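Lipoprotein, putative (PDB 4O4A) is of unknown function but is named a putative lipoprotein of Bacillus anthracis and may bind lipid. Local coordinates at residues T27-L33 with T82-Y88; Y38-I43 with H148-M154; I43-P49 with W117-A122; D68-V72 with L157-I161. All blocks are in the same frame, centred on the assembly; numbering follows the deposited sequence.

Contact 1 (T27-L33 with T82-Y88)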
loop_
_atom_site.group_PDB
_atom_site.type_symbol
_atom_site.label_atom_id
_atom_site.label_comp_id
_atom_site.label_asym_id
_atom_site.label_seq_id
_atom_site.Cartn_x
_atom_site.Cartn_y
_atom_site.Cartn_z
ATOM N N THR B 27 9.114 33.602 28.826
ATOM C CA THR B 27 9.182 33.113 27.456
ATOM C C THR B 27 9.602 31.633 27.455
ATOM O O THR B 27 10.009 31.090 28.483
ATOM C CB THR B 27 10.144 33.947 26.581
ATOM O OG1 THR B 27 11.458 33.888 27.124
ATOM C CG2 THR B 27 9.715 35.397 26.515
ATOM N N THR B 28 9.505 30.985 26.303
ATOM C CA THR B 28 9.835 29.546 26.188
ATOM C C THR B 28 11.327 29.246 26.100
ATOM O O THR B 28 11.743 28.142 26.425
ATOM C CB THR B 28 9.107 28.847 25.004
ATOM O OG1 THR B 28 9.277 29.602 23.796
ATOM C CG2 THR B 28 7.613 28.702 25.314
ATOM N N ASP B 29 12.105 30.215 25.619
ATOM C CA ASP B 29 13.543 30.105 25.512
ATOM C C ASP B 29 14.064 28.711 25.227
ATOM O O ASP B 29 14.773 28.139 26.061
ATOM C CB ASP B 29 14.150 30.573 26.826
ATOM C CG ASP B 29 13.766 31.969 27.175
ATOM O OD1 ASP B 29 13.513 32.768 26.246
ATOM O OD2 ASP B 29 13.752 32.283 28.384
ATOM N N THR B 30 13.703 28.143 24.083
ATOM C CA THR B 30 14.230 26.837 23.714
ATOM C C THR B 30 14.818 26.850 22.301
ATOM O O THR B 30 14.249 27.427 21.387
ATOM C CB THR B 30 13.172 25.742 23.811
ATOM O OG1 THR B 30 12.665 25.723 25.140
ATOM C CG2 THR B 30 13.779 24.372 23.477
ATOM N N ILE B 31 15.960 26.190 22.158
ATOM C CA ILE B 31 16.642 26.050 20.893
ATOM C C ILE B 31 16.576 24.586 20.520
ATOM O O ILE B 31 16.940 23.729 21.328
ATOM C CB ILE B 31 18.120 26.442 21.010
ATOM C CG1 ILE B 31 18.246 27.949 21.151
ATOM C CG2 ILE B 31 18.890 25.999 19.780
ATOM C CD1 ILE B 31 19.665 28.428 21.375
ATOM N N TYR B 32 16.103 24.297 19.315
ATOM C CA TYR B 32 16.009 22.925 18.853
ATOM C C TYR B 32 17.047 22.698 17.777
ATOM O O TYR B 32 17.083 23.423 16.798
ATOM C CB TYR B 32 14.618 22.637 18.291
ATOM C CG TYR B 32 13.522 22.742 19.314
ATOM C CD1 TYR B 32 13.144 21.640 20.068
ATOM C CD2 TYR B 32 12.869 23.947 19.547
ATOM C CE1 TYR B 32 12.127 21.738 21.010
ATOM C CE2 TYR B 32 11.863 24.063 20.494
ATOM C CZ TYR B 32 11.493 22.955 21.219
ATOM O OH TYR B 32 10.493 23.061 22.147
ATOM N N LEU B 33 17.887 21.688 17.970
ATOM C CA LEU B 33 18.909 21.341 16.997
ATOM C C LEU B 33 18.519 20.044 16.319
ATOM O O LEU B 33 18.443 18.999 16.962
ATOM C CB LEU B 33 20.249 21.176 17.684
ATOM C CG LEU B 33 20.675 22.385 18.507
ATOM C CD1 LEU B 33 22.021 22.129 19.158
ATOM C CD2 LEU B 33 20.736 23.639 17.653
ATOM N N THR B 82 5.578 33.073 26.415
ATOM C CA THR B 82 5.534 33.583 25.063
ATOM C C THR B 82 6.543 32.783 24.227
ATOM O O THR B 82 7.710 32.716 24.579
ATOM C CB THR B 82 5.877 35.076 25.023
ATOM O OG1 THR B 82 4.908 35.815 25.771
ATOM C CG2 THR B 82 5.910 35.592 23.579
ATOM N N VAL B 83 6.091 32.184 23.121
ATOM C CA VAL B 83 6.974 31.368 22.292
ATOM C C VAL B 83 8.015 32.193 21.562
ATOM O O VAL B 83 7.683 33.054 20.748
ATOM C CB VAL B 83 6.192 30.550 21.251
ATOM C CG1 VAL B 83 7.154 29.749 20.365
ATOM C CG2 VAL B 83 5.209 29.621 21.945
ATOM N N ASN B 84 9.278 31.943 21.871
ATOM C CA ASN B 84 10.374 32.623 21.184
ATOM C C ASN B 84 11.451 31.589 20.849
ATOM O O ASN B 84 12.624 31.897 20.839
ATOM C CB ASN B 84 10.960 33.723 22.058
ATOM C CG ASN B 84 11.655 33.163 23.265
ATOM O OD1 ASN B 84 11.281 32.087 23.750
ATOM N ND2 ASN B 84 12.672 33.862 23.754
ATOM N N ASP B 85 11.036 30.383 20.500
ATOM C CA ASP B 85 11.976 29.310 20.212
ATOM C C ASP B 85 12.715 29.518 18.891
ATOM O O ASP B 85 12.221 30.184 17.999
ATOM C CB ASP B 85 11.243 27.973 20.163
ATOM C CG ASP B 85 10.497 27.656 21.458
ATOM O OD1 ASP B 85 10.937 28.097 22.553
ATOM O OD2 ASP B 85 9.478 26.933 21.368
ATOM N N LEU B 86 13.916 28.956 18.800
ATOM C CA LEU B 86 14.740 29.015 17.597
ATOM C C LEU B 86 15.013 27.593 17.127
ATOM O O LEU B 86 15.141 26.672 17.937
ATOM C CB LEU B 86 16.049 29.727 17.882
ATOM C CG LEU B 86 15.907 31.192 18.309
ATOM C CD1 LEU B 86 17.248 31.764 18.722
ATOM C CD2 LEU B 86 15.287 32.025 17.187
ATOM N N TYR B 87 15.071 27.405 15.818
ATOM C CA TYR B 87 15.280 26.085 15.246
ATOM C C TYR B 87 16.473 26.103 14.301
ATOM O O TYR B 87 16.685 27.058 13.555
ATOM C CB TYR B 87 14.017 25.632 14.510
ATOM C CG TYR B 87 12.743 25.771 15.326
ATOM C CD1 TYR B 87 12.272 24.731 16.112
ATOM C CD2 TYR B 87 12.005 26.936 15.292
ATOM C CE1 TYR B 87 11.107 24.844 16.864
ATOM C CE2 TYR B 87 10.835 27.065 16.030
ATOM C CZ TYR B 87 10.392 26.014 16.818
ATOM O OH TYR B 87 9.236 26.139 17.578
ATOM N N TYR B 88 17.282 25.057 14.361
ATOM C CA TYR B 88 18.431 24.960 13.497
ATOM C C TYR B 88 18.642 23.544 13.068
ATOM O O TYR B 88 18.216 22.614 13.755
ATOM C CB TYR B 88 19.690 25.350 14.241
ATOM C CG TYR B 88 19.730 26.734 14.824
ATOM C CD1 TYR B 88 19.242 26.981 16.082
ATOM C CD2 TYR B 88 20.339 27.779 14.149
ATOM C CE1 TYR B 88 19.329 28.237 16.635
ATOM C CE2 TYR B 88 20.425 29.035 14.702
ATOM C CZ TYR B 88 19.919 29.253 15.938
ATOM O OH TYR B 88 19.995 30.507 16.479
HETATM O O HOH W 1 9.875 25.180 23.310
#

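Contact 2 (Y38-I43 with H148-M154)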
loop_
_atom_site.group_PDB
_atom_site.type_symbol
_atom_site.label_atom_id
_atom_site.label_comp_id
_atom_site.label_asym_id
_atom_site.label_seq_id
_atom_site.Cartn_x
_atom_site.Cartn_y
_atom_site.Cartn_z
ATOM N N TYR B 38 17.692 14.923 8.615
ATOM C CA TYR B 38 16.416 14.405 9.113
ATOM C C TYR B 38 15.191 15.154 8.632
ATOM O O TYR B 38 15.201 16.377 8.455
ATOM C CB TYR B 38 16.385 14.392 10.629
ATOM C CG TYR B 38 15.165 13.680 11.178
ATOM C CD1 TYR B 38 15.144 12.283 11.287
ATOM C CD2 TYR B 38 14.038 14.386 11.581
ATOM C CE1 TYR B 38 14.039 11.619 11.780
ATOM C CE2 TYR B 38 12.932 13.728 12.077
ATOM C CZ TYR B 38 12.948 12.344 12.173
ATOM O OH TYR B 38 11.868 11.686 12.659
ATOM N N GLU B 39 14.129 14.390 8.420
ATOM C CA GLU B 39 12.865 14.940 7.996
ATOM C C GLU B 39 11.800 14.095 8.646
ATOM O O GLU B 39 11.910 12.877 8.679
ATOM C CB GLU B 39 12.740 14.916 6.470
ATOM C CG GLU B 39 11.557 15.711 5.917
ATOM C CD GLU B 39 11.624 15.914 4.400
ATOM O OE1 GLU B 39 12.356 15.156 3.720
ATOM O OE2 GLU B 39 10.960 16.854 3.890
ATOM N N GLY B 40 10.786 14.741 9.206
ATOM C CA GLY B 40 9.698 14.004 9.795
ATOM C C GLY B 40 9.344 14.378 11.204
ATOM O O GLY B 40 9.572 15.493 11.644
ATOM N N ASP B 41 8.788 13.406 11.904
ATOM C CA ASP B 41 8.314 13.577 13.258
ATOM C C ASP B 41 9.432 13.720 14.252
ATOM O O ASP B 41 10.454 13.077 14.119
ATOM C CB ASP B 41 7.473 12.380 13.634
ATOM C CG ASP B 41 6.291 12.201 12.713
ATOM O OD1 ASP B 41 5.520 13.169 12.546
ATOM O OD2 ASP B 41 6.130 11.096 12.156
ATOM N N LEU B 42 9.219 14.577 15.253
ATOM C CA LEU B 42 10.188 14.823 16.301
ATOM C C LEU B 42 9.518 14.647 17.654
ATOM O O LEU B 42 8.366 15.057 17.861
ATOM C CB LEU B 42 10.738 16.238 16.210
ATOM C CG LEU B 42 11.540 16.563 14.968
ATOM C CD1 LEU B 42 11.815 18.052 14.897
ATOM C CD2 LEU B 42 12.834 15.786 14.945
ATOM N N ILE B 43 10.246 14.048 18.580
ATOM C CA ILE B 43 9.721 13.838 19.901
ATOM C C ILE B 43 10.749 14.200 20.957
ATOM O O ILE B 43 11.919 13.835 20.861
ATOM C CB ILE B 43 9.289 12.383 20.106
ATOM C CG1 ILE B 43 8.251 11.976 19.055
ATOM C CG2 ILE B 43 8.727 12.204 21.500
ATOM C CD1 ILE B 43 7.750 10.547 19.158
ATOM N N HIS B 148 -1.377 8.047 13.064
ATOM C CA HIS B 148 -0.314 8.936 12.636
ATOM C C HIS B 148 1.027 8.259 12.960
ATOM O O HIS B 148 1.185 7.691 14.046
ATOM C CB HIS B 148 -0.431 10.273 13.338
ATOM C CG HIS B 148 0.428 11.336 12.744
ATOM N ND1 HIS B 148 1.778 11.434 12.998
ATOM C CD2 HIS B 148 0.125 12.364 11.916
ATOM C CE1 HIS B 148 2.273 12.469 12.347
ATOM N NE2 HIS B 148 1.289 13.058 11.691
ATOM N N PRO B 149 2.003 8.322 12.028
ATOM C CA PRO B 149 3.320 7.695 12.221
ATOM C C PRO B 149 4.017 8.027 13.533
ATOM O O PRO B 149 4.839 7.247 14.009
ATOM C CB PRO B 149 4.123 8.232 11.051
ATOM C CG PRO B 149 3.110 8.435 9.982
ATOM C CD PRO B 149 1.886 8.928 10.691
ATOM N N ALA B 150 3.686 9.168 14.113
ATOM C CA ALA B 150 4.267 9.609 15.385
ATOM C C ALA B 150 3.819 8.752 16.555
ATOM O O ALA B 150 4.515 8.692 17.577
ATOM C CB ALA B 150 3.912 11.064 15.649
ATOM N N GLU B 151 2.654 8.119 16.414
ATOM C CA GLU B 151 2.138 7.234 17.448
ATOM C C GLU B 151 3.064 6.064 17.608
ATOM O O GLU B 151 3.378 5.676 18.736
ATOM C CB GLU B 151 0.733 6.714 17.114
ATOM C CG GLU B 151 -0.343 7.781 17.167
ATOM C CD GLU B 151 -0.573 8.331 18.569
ATOM O OE1 GLU B 151 -0.178 7.679 19.567
ATOM O OE2 GLU B 151 -1.166 9.422 18.681
ATOM N N LYS B 152 3.528 5.513 16.490
ATOM C CA LYS B 152 4.424 4.389 16.558
ATOM C C LYS B 152 5.785 4.836 17.065
ATOM O O LYS B 152 6.387 4.168 17.899
ATOM C CB LYS B 152 4.595 3.704 15.205
ATOM C CG LYS B 152 5.402 2.417 15.337
ATOM C CD LYS B 152 5.666 1.735 14.008
ATOM C CE LYS B 152 6.175 0.320 14.215
ATOM N NZ LYS B 152 7.337 0.240 15.127
ATOM N N LYS B 153 6.282 5.951 16.542
ATOM C CA LYS B 153 7.580 6.460 16.971
ATOM C C LYS B 153 7.601 6.618 18.490
ATOM O O LYS B 153 8.585 6.264 19.136
ATOM C CB LYS B 153 7.906 7.785 16.278
ATOM C CG LYS B 153 9.223 8.404 16.731
ATOM C CD LYS B 153 9.550 9.731 16.038
ATOM C CE LYS B 153 10.354 9.579 14.758
ATOM N NZ LYS B 153 11.725 9.117 15.068
HETATM N N MSE B 154 6.502 7.134 19.041
HETATM C CA MSE B 154 6.364 7.354 20.480
HETATM C C MSE B 154 6.287 6.039 21.212
HETATM O O MSE B 154 6.933 5.832 22.243
HETATM C CB MSE B 154 5.088 8.170 20.724
HETATM C CG MSE B 154 4.757 8.347 22.205
HETATM SE SE MSE B 154 6.196 9.310 23.163
HETATM C CE MSE B 154 5.478 11.103 23.045
#

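Contact 3 (I43-P49 with W117-A122)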
loop_
_atom_site.group_PDB
_atom_site.type_symbol
_atom_site.label_atom_id
_atom_site.label_comp_id
_atom_site.label_asym_id
_atom_site.label_seq_id
_atom_site.Cartn_x
_atom_site.Cartn_y
_atom_site.Cartn_z
ATOM N N ILE B 43 10.246 14.048 18.580
ATOM C CA ILE B 43 9.721 13.838 19.901
ATOM C C ILE B 43 10.749 14.200 20.957
ATOM O O ILE B 43 11.919 13.835 20.861
ATOM C CB ILE B 43 9.289 12.383 20.106
ATOM C CG1 ILE B 43 8.251 11.976 19.055
ATOM C CG2 ILE B 43 8.727 12.204 21.500
ATOM C CD1 ILE B 43 7.750 10.547 19.158
ATOM N N VAL B 44 10.285 14.934 21.961
ATOM C CA VAL B 44 11.109 15.305 23.091
ATOM C C VAL B 44 10.414 14.748 24.304
ATOM O O VAL B 44 9.208 14.959 24.476
ATOM C CB VAL B 44 11.212 16.821 23.268
ATOM C CG1 VAL B 44 12.127 17.140 24.441
ATOM C CG2 VAL B 44 11.752 17.470 22.011
ATOM N N VAL B 45 11.134 14.015 25.133
ATOM C CA VAL B 45 10.529 13.455 26.338
ATOM C C VAL B 45 11.288 13.976 27.532
ATOM O O VAL B 45 12.510 13.878 27.588
ATOM C CB VAL B 45 10.547 11.933 26.347
ATOM C CG1 VAL B 45 9.865 11.411 27.611
ATOM C CG2 VAL B 45 9.854 11.391 25.113
ATOM N N TYR B 46 10.552 14.532 28.480
ATOM C CA TYR B 46 11.148 15.126 29.662
ATOM C C TYR B 46 11.014 14.251 30.899
ATOM O O TYR B 46 10.332 13.219 30.900
ATOM C CB TYR B 46 10.472 16.472 29.944
ATOM C CG TYR B 46 10.714 17.531 28.886
ATOM C CD1 TYR B 46 9.971 17.550 27.719
ATOM C CD2 TYR B 46 11.666 18.523 29.077
ATOM C CE1 TYR B 46 10.190 18.517 26.755
ATOM C CE2 TYR B 46 11.891 19.495 28.129
ATOM C CZ TYR B 46 11.147 19.484 26.964
ATOM O OH TYR B 46 11.354 20.467 26.025
ATOM N N ASN B 47 11.696 14.685 31.952
ATOM C CA ASN B 47 11.660 14.028 33.236
ATOM C C ASN B 47 12.082 12.564 33.173
ATOM O O ASN B 47 11.564 11.735 33.898
ATOM C CB ASN B 47 10.264 14.149 33.829
ATOM C CG ASN B 47 10.240 13.850 35.301
ATOM O OD1 ASN B 47 11.177 14.178 36.031
ATOM N ND2 ASN B 47 9.166 13.236 35.753
ATOM N N VAL B 48 13.040 12.261 32.308
ATOM C CA VAL B 48 13.564 10.909 32.186
ATOM C C VAL B 48 14.810 10.819 33.063
ATOM O O VAL B 48 15.842 11.413 32.745
ATOM C CB VAL B 48 13.942 10.591 30.739
ATOM C CG1 VAL B 48 14.513 9.184 30.624
ATOM C CG2 VAL B 48 12.728 10.750 29.843
ATOM N N PRO B 49 14.730 10.070 34.162
ATOM C CA PRO B 49 15.881 9.990 35.056
ATOM C C PRO B 49 17.055 9.260 34.421
ATOM O O PRO B 49 16.862 8.267 33.722
ATOM C CB PRO B 49 15.344 9.205 36.256
ATOM C CG PRO B 49 14.244 8.365 35.688
ATOM C CD PRO B 49 13.649 9.154 34.560
ATOM N N TRP B 117 5.159 7.206 37.381
ATOM C CA TRP B 117 6.087 8.236 36.920
ATOM C C TRP B 117 5.548 8.944 35.677
ATOM O O TRP B 117 5.145 8.294 34.713
ATOM C CB TRP B 117 7.446 7.605 36.614
ATOM C CG TRP B 117 8.536 8.596 36.422
ATOM C CD1 TRP B 117 8.857 9.262 35.266
ATOM C CD2 TRP B 117 9.476 9.030 37.412
ATOM N NE1 TRP B 117 9.935 10.083 35.484
ATOM C CE2 TRP B 117 10.335 9.961 36.791
ATOM C CE3 TRP B 117 9.678 8.723 38.763
ATOM C CZ2 TRP B 117 11.378 10.586 37.473
ATOM C CZ3 TRP B 117 10.717 9.348 39.440
ATOM C CH2 TRP B 117 11.554 10.270 38.792
ATOM N N GLU B 118 5.559 10.275 35.699
ATOM C CA GLU B 118 5.047 11.071 34.583
ATOM C C GLU B 118 6.146 11.616 33.697
ATOM O O GLU B 118 7.116 12.175 34.180
ATOM C CB GLU B 118 4.222 12.230 35.101
ATOM C CG GLU B 118 3.056 11.792 35.958
ATOM C CD GLU B 118 2.209 12.948 36.430
ATOM O OE1 GLU B 118 1.676 12.857 37.557
ATOM O OE2 GLU B 118 2.097 13.950 35.694
ATOM N N PHE B 119 5.982 11.428 32.393
ATOM C CA PHE B 119 6.918 11.923 31.410
ATOM C C PHE B 119 6.207 12.922 30.535
ATOM O O PHE B 119 5.403 12.534 29.691
ATOM C CB PHE B 119 7.439 10.816 30.478
ATOM C CG PHE B 119 8.161 9.698 31.176
ATOM C CD1 PHE B 119 9.490 9.827 31.546
ATOM C CD2 PHE B 119 7.521 8.492 31.404
ATOM C CE1 PHE B 119 10.156 8.784 32.162
ATOM C CE2 PHE B 119 8.180 7.442 32.015
ATOM C CZ PHE B 119 9.501 7.586 32.389
ATOM N N PRO B 120 6.477 14.212 30.733
ATOM C CA PRO B 120 5.883 15.159 29.803
ATOM C C PRO B 120 6.553 14.986 28.455
ATOM O O PRO B 120 7.737 14.646 28.400
ATOM C CB PRO B 120 6.233 16.537 30.399
ATOM C CG PRO B 120 6.823 16.282 31.736
ATOM C CD PRO B 120 7.305 14.863 31.752
ATOM N N PHE B 121 5.832 15.240 27.371
ATOM C CA PHE B 121 6.432 15.122 26.038
ATOM C C PHE B 121 5.924 16.165 25.069
ATOM O O PHE B 121 4.908 16.832 25.306
ATOM C CB PHE B 121 6.135 13.759 25.450
ATOM C CG PHE B 121 4.666 13.487 25.284
ATOM C CD1 PHE B 121 3.988 13.959 24.186
ATOM C CD2 PHE B 121 3.967 12.756 26.234
ATOM C CE1 PHE B 121 2.639 13.714 24.033
ATOM C CE2 PHE B 121 2.617 12.510 26.086
ATOM C CZ PHE B 121 1.953 12.994 24.985
ATOM N N ALA B 122 6.637 16.280 23.953
ATOM C CA ALA B 122 6.273 17.201 22.916
ATOM C C ALA B 122 6.444 16.547 21.567
ATOM O O ALA B 122 7.431 15.851 21.315
ATOM C CB ALA B 122 7.123 18.453 23.004
#

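Contact 4 (D68-V72 with L157-I161)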
loop_
_atom_site.group_PDB
_atom_site.type_symbol
_atom_site.label_atom_id
_atom_site.label_comp_id
_atom_site.label_asym_id
_atom_site.label_seq_id
_atom_site.Cartn_x
_atom_site.Cartn_y
_atom_site.Cartn_z
ATOM N N ASP B 68 17.517 9.808 14.883
ATOM C CA ASP B 68 16.155 9.306 14.659
ATOM C C ASP B 68 15.079 10.334 15.020
ATOM O O ASP B 68 13.897 10.000 15.064
ATOM C CB ASP B 68 15.908 8.000 15.434
ATOM C CG ASP B 68 15.833 8.208 16.941
ATOM O OD1 ASP B 68 16.217 9.298 17.432
ATOM O OD2 ASP B 68 15.392 7.270 17.643
ATOM N N GLY B 69 15.480 11.573 15.305
ATOM C CA GLY B 69 14.514 12.632 15.626
ATOM C C GLY B 69 13.912 12.543 17.015
ATOM O O GLY B 69 12.826 13.035 17.276
ATOM N N THR B 70 14.657 11.932 17.912
ATOM C CA THR B 70 14.255 11.736 19.286
ATOM C C THR B 70 15.166 12.479 20.236
ATOM O O THR B 70 16.359 12.592 19.980
ATOM C CB THR B 70 14.438 10.258 19.583
ATOM O OG1 THR B 70 13.529 9.505 18.774
ATOM C CG2 THR B 70 14.235 9.950 21.027
ATOM N N ALA B 71 14.614 12.965 21.341
ATOM C CA ALA B 71 15.411 13.650 22.352
ATOM C C ALA B 71 14.856 13.298 23.699
ATOM O O ALA B 71 13.667 13.421 23.942
ATOM C CB ALA B 71 15.385 15.142 22.152
ATOM N N VAL B 72 15.736 12.835 24.571
ATOM C CA VAL B 72 15.372 12.389 25.893
ATOM C C VAL B 72 16.137 13.209 26.898
ATOM O O VAL B 72 17.331 13.365 26.755
ATOM C CB VAL B 72 15.794 10.929 26.033
ATOM C CG1 VAL B 72 15.578 10.422 27.442
ATOM C CG2 VAL B 72 15.037 10.069 25.033
ATOM N N LEU B 157 9.658 4.668 21.308
ATOM C CA LEU B 157 10.555 5.470 22.130
ATOM C C LEU B 157 10.333 5.210 23.606
ATOM O O LEU B 157 11.289 5.135 24.372
ATOM C CB LEU B 157 10.373 6.958 21.841
ATOM C CG LEU B 157 11.209 7.907 22.705
ATOM C CD1 LEU B 157 12.697 7.596 22.607
ATOM C CD2 LEU B 157 10.942 9.352 22.342
HETATM N N MSE B 158 9.075 5.080 24.014
HETATM C CA MSE B 158 8.765 4.813 25.415
HETATM C C MSE B 158 9.345 3.497 25.833
HETATM O O MSE B 158 9.854 3.362 26.947
HETATM C CB MSE B 158 7.273 4.838 25.633
HETATM C CG MSE B 158 6.793 6.278 25.592
HETATM SE SE MSE B 158 7.573 7.478 26.945
HETATM C CE MSE B 158 7.214 6.328 28.490
ATOM N N GLN B 159 9.297 2.520 24.942
ATOM C CA GLN B 159 9.851 1.230 25.241
ATOM C C GLN B 159 11.362 1.345 25.396
ATOM O O GLN B 159 11.916 0.787 26.340
ATOM C CB GLN B 159 9.493 0.224 24.155
ATOM C CG GLN B 159 9.973 -1.181 24.446
ATOM C CD GLN B 159 9.376 -2.165 23.493
ATOM O OE1 GLN B 159 8.804 -3.194 23.895
ATOM N NE2 GLN B 159 9.447 -1.839 22.220
ATOM N N ARG B 160 12.026 2.042 24.470
ATOM C CA ARG B 160 13.480 2.223 24.564
ATOM C C ARG B 160 13.834 2.900 25.868
ATOM O O ARG B 160 14.845 2.570 26.480
ATOM C CB ARG B 160 14.125 2.985 23.373
ATOM C CG ARG B 160 14.280 2.138 22.116
ATOM C CD ARG B 160 15.231 2.749 21.064
ATOM N NE ARG B 160 15.070 4.200 20.821
ATOM C CZ ARG B 160 14.135 4.747 20.032
ATOM N NH1 ARG B 160 14.099 6.068 19.867
ATOM N NH2 ARG B 160 13.227 3.986 19.413
ATOM N N ILE B 161 12.996 3.840 26.295
ATOM C CA ILE B 161 13.209 4.550 27.553
ATOM C C ILE B 161 13.102 3.611 28.747
ATOM O O ILE B 161 14.017 3.520 29.559
ATOM C CB ILE B 161 12.213 5.714 27.724
ATOM C CG1 ILE B 161 12.583 6.857 26.772
ATOM C CG2 ILE B 161 12.236 6.234 29.155
ATOM C CD1 ILE B 161 11.608 8.013 26.778
#

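Contact 1 (T27-L33 with T82-Y88)
Asp85 reaches across to Thr28, Thr30 and Tyr32. Its CB lies in the plane of the Tyr32 ring, at the ring edge, with CE2 4.0 Å away. CB also lies 3.3 Å from Thr30 O. A first torsion of -58° sets CG beside the backbone N, and the carboxylate leans to the 27-33 side. OD1 takes the hydroxyl of Thr28: OG1 donates over 2.6 Å from well above the carboxylate plane. A weak bond from Thr30 N also reaches OD1. OD2 accepts from a water that is bonded to Tyr32 OH. Thr28 OG1 in turn accepts from Asn84 N at 3.0 Å.

Asn84 pairs with Asp29 twice. Its OD1 receives Asp29 N on a lone pair in the carbonyl plane, and its ND2 gives to Asp29 OD1 at 2.8 Å, 160° at the hydrogen. Beyond this loop the strands run parallel. Tyr32 N bonds Leu86 O at 2.9 Å, and Leu86 N and Tyr88 N give to Thr30 O and Tyr32 O. The Tyr32 and Tyr87 rings lie side by side, planes 12° apart, but slid so that they barely overlap. On the other face Ile31 CG2 meets Tyr88 CD1 at 3.8 Å. Strand 60-64 flanks 30-35 on its other edge. The chemistry thus changes along the pair: mostly side-chain bonds join the loops, plus Thr28 N to Thr82 O; backbone bonds and apolar contacts join the strands.

Contact 2 (Y38-I43 with H148-M154)
Asp41 OD2 makes a salt bridge with Arg140 and rests on the first turn of the helix, 3.7 Å from both Pro149 CB and Ala150 N. Asp41 OD1 lies in the plane of the His148 ring at its edge, 3.3 Å from CE1. The carboxylate is turned 58° from that ring. His148 is the N-cap. Its first torsion of -167° swings the ring so that ND1 accepts from Ala150 N at 3.2 Å, nearly in the ring plane. The aspartate's charge near this helix start is probably favourable.

Lys153 slides past Ile43 in the opposite direction. Ile43 CD1 touches Lys153 CG and Met154 N, both at 3.6 Å. Ile43 CG2 meets CE of the selenomethionine Met154 at 3.8 Å. The lysine bends at its last two torsions, and its CE comes near Tyr38 OH and Asp41 O. Its NZ points to Asp68 O, probably a hydrogen bond, but too short as modelled. Between the segments the contact is by packing.

Strand 40-45 runs between 70-72 and 117-126 in its sheet. Helix 149-166 lies over the face bearing Asp41 and Ile43, and Met154 reaches on to Phe121. Pro149 and Lys152 pack on Gln95 and Gly94 of the second subunit.

Contact 3 (I43-P49 with W117-A122)
Asn47 and Trp117 tie off the end of this strand pair. The indole NE1 gives its hydrogen to Asn47 O at 2.8 Å, nearly straight on to the carbonyl and within the indole plane. The side-chain amide of Asn47 serves a carbonyl of the facing strand: ND2 donates to Glu118 O at 2.8 Å, 167° at the hydrogen, with the acceptor in the amide plane. CG stands anti to the backbone N of Asn47 (first torsion -164°), and this sends the amide over to strand 117-126. Amide and indole lie almost parallel, 14° apart. Trp117 is poorly ordered, so its details deserve caution.

Backbone groups pair along the rest. Val44 and Ala122 form a hydrogen-bonded pair, with Val44 N to Ala122 O at 3.1 Å and Ala122 N to Val44 O at 2.9 Å. Val45 and Phe121 are the adjoining non-hydrogen-bonded pair. Tyr46 N then gives to Pro120 O at 2.8 Å, and that oxygen also lies at the edge of the Tyr46 ring. Val45 turns its backbone polar atoms to Ala71 and Thr73 instead.

Side chains follow the two faces. Val45 CG1 meets Phe119 CB at 3.8 Å. Val48 CG2 lies 3.8 Å from Phe119 CD1, and Pro49 covers part of one indole face. Tyr46 CB packs against the Pro120 ring. This is an antiparallel ladder inside a mixed sheet, with helix 149-166 packed on the face that bears Val45, Phe119 and Phe121.

Contact 4 (D68-V72 with L157-I161)
Strand 70-72 and the helical turn 157-161, which meet through Thr70, Val72, Leu157 and Ile161, run in roughly the same direction, their axes 37° apart and 10.7 Å from each other at the closest. The backbones stay well separated, with Thr70 CA 7.8 Å from Leu157 CA. Side chains fill the gap. Gly69, at a positive phi, turns the chain from Asp68 into the strand. Thr70 and Val72 then point to the helix, and Ala71 points away from it. On the helical side Leu157, Arg160 and Ile161 face the strand. The bond from Ile161 N to Leu157 O, 2.9 Å, is the usual helical one.

Thr70 and Leu157 reach toward each other tip to tip, the methyl CG2 meeting both leucine methyls. Val72 lies alongside: its CG2 is 4.2 Å from Leu157 CD1 and 4.4 Å from Ile161 CD1. These contacts are apolar.

At the solvent-facing end Asp68 and Arg160 form a salt bridge, OD2 to NH1 at 2.8 Å. Carboxylate and guanidinium planes are 59° apart, so the groups do not lie flat against each other. The arginine chain bends at its third torsion (-44°), which brings NH1 round to the aspartate. Thr70 OG1 lies at the guanidinium edge, 3.7 Å from NH1. Asp68 OD1 also receives a weak bond from Thr70 N.

Strand 70-72 is an outermost strand of its sheet within this chain and pairs with 40-45. Leu157 and Ile161 of helix 149-166 also touch that strand, and Val72 meets Tyr165 on the helix and Val48 and Ala51 in a loop.

Overall arrangement
Contacts 2, 3 and 4 share one sheet and are joined by touching residues. Contact 2 and contact 4 lay the same helix, 149-166, on strands 40-45 and 70-72. Contact 3 pairs 40-45 with 117-126, and Ile43 belongs to both contact 2 and contact 3. Contact 1 lies in the other sheet, about 18 to 21 Å from the rest, centre to centre. The two strand pairs share backbone ladders, parallel in contact 1 and antiparallel in contact 3, each extended by side-chain bonds at one end. The helix contacts use side chains: contact 4 has an apolar centre and a salt bridge at its exposed rim, while contact 2 includes a buried aspartate. All four are partly buried.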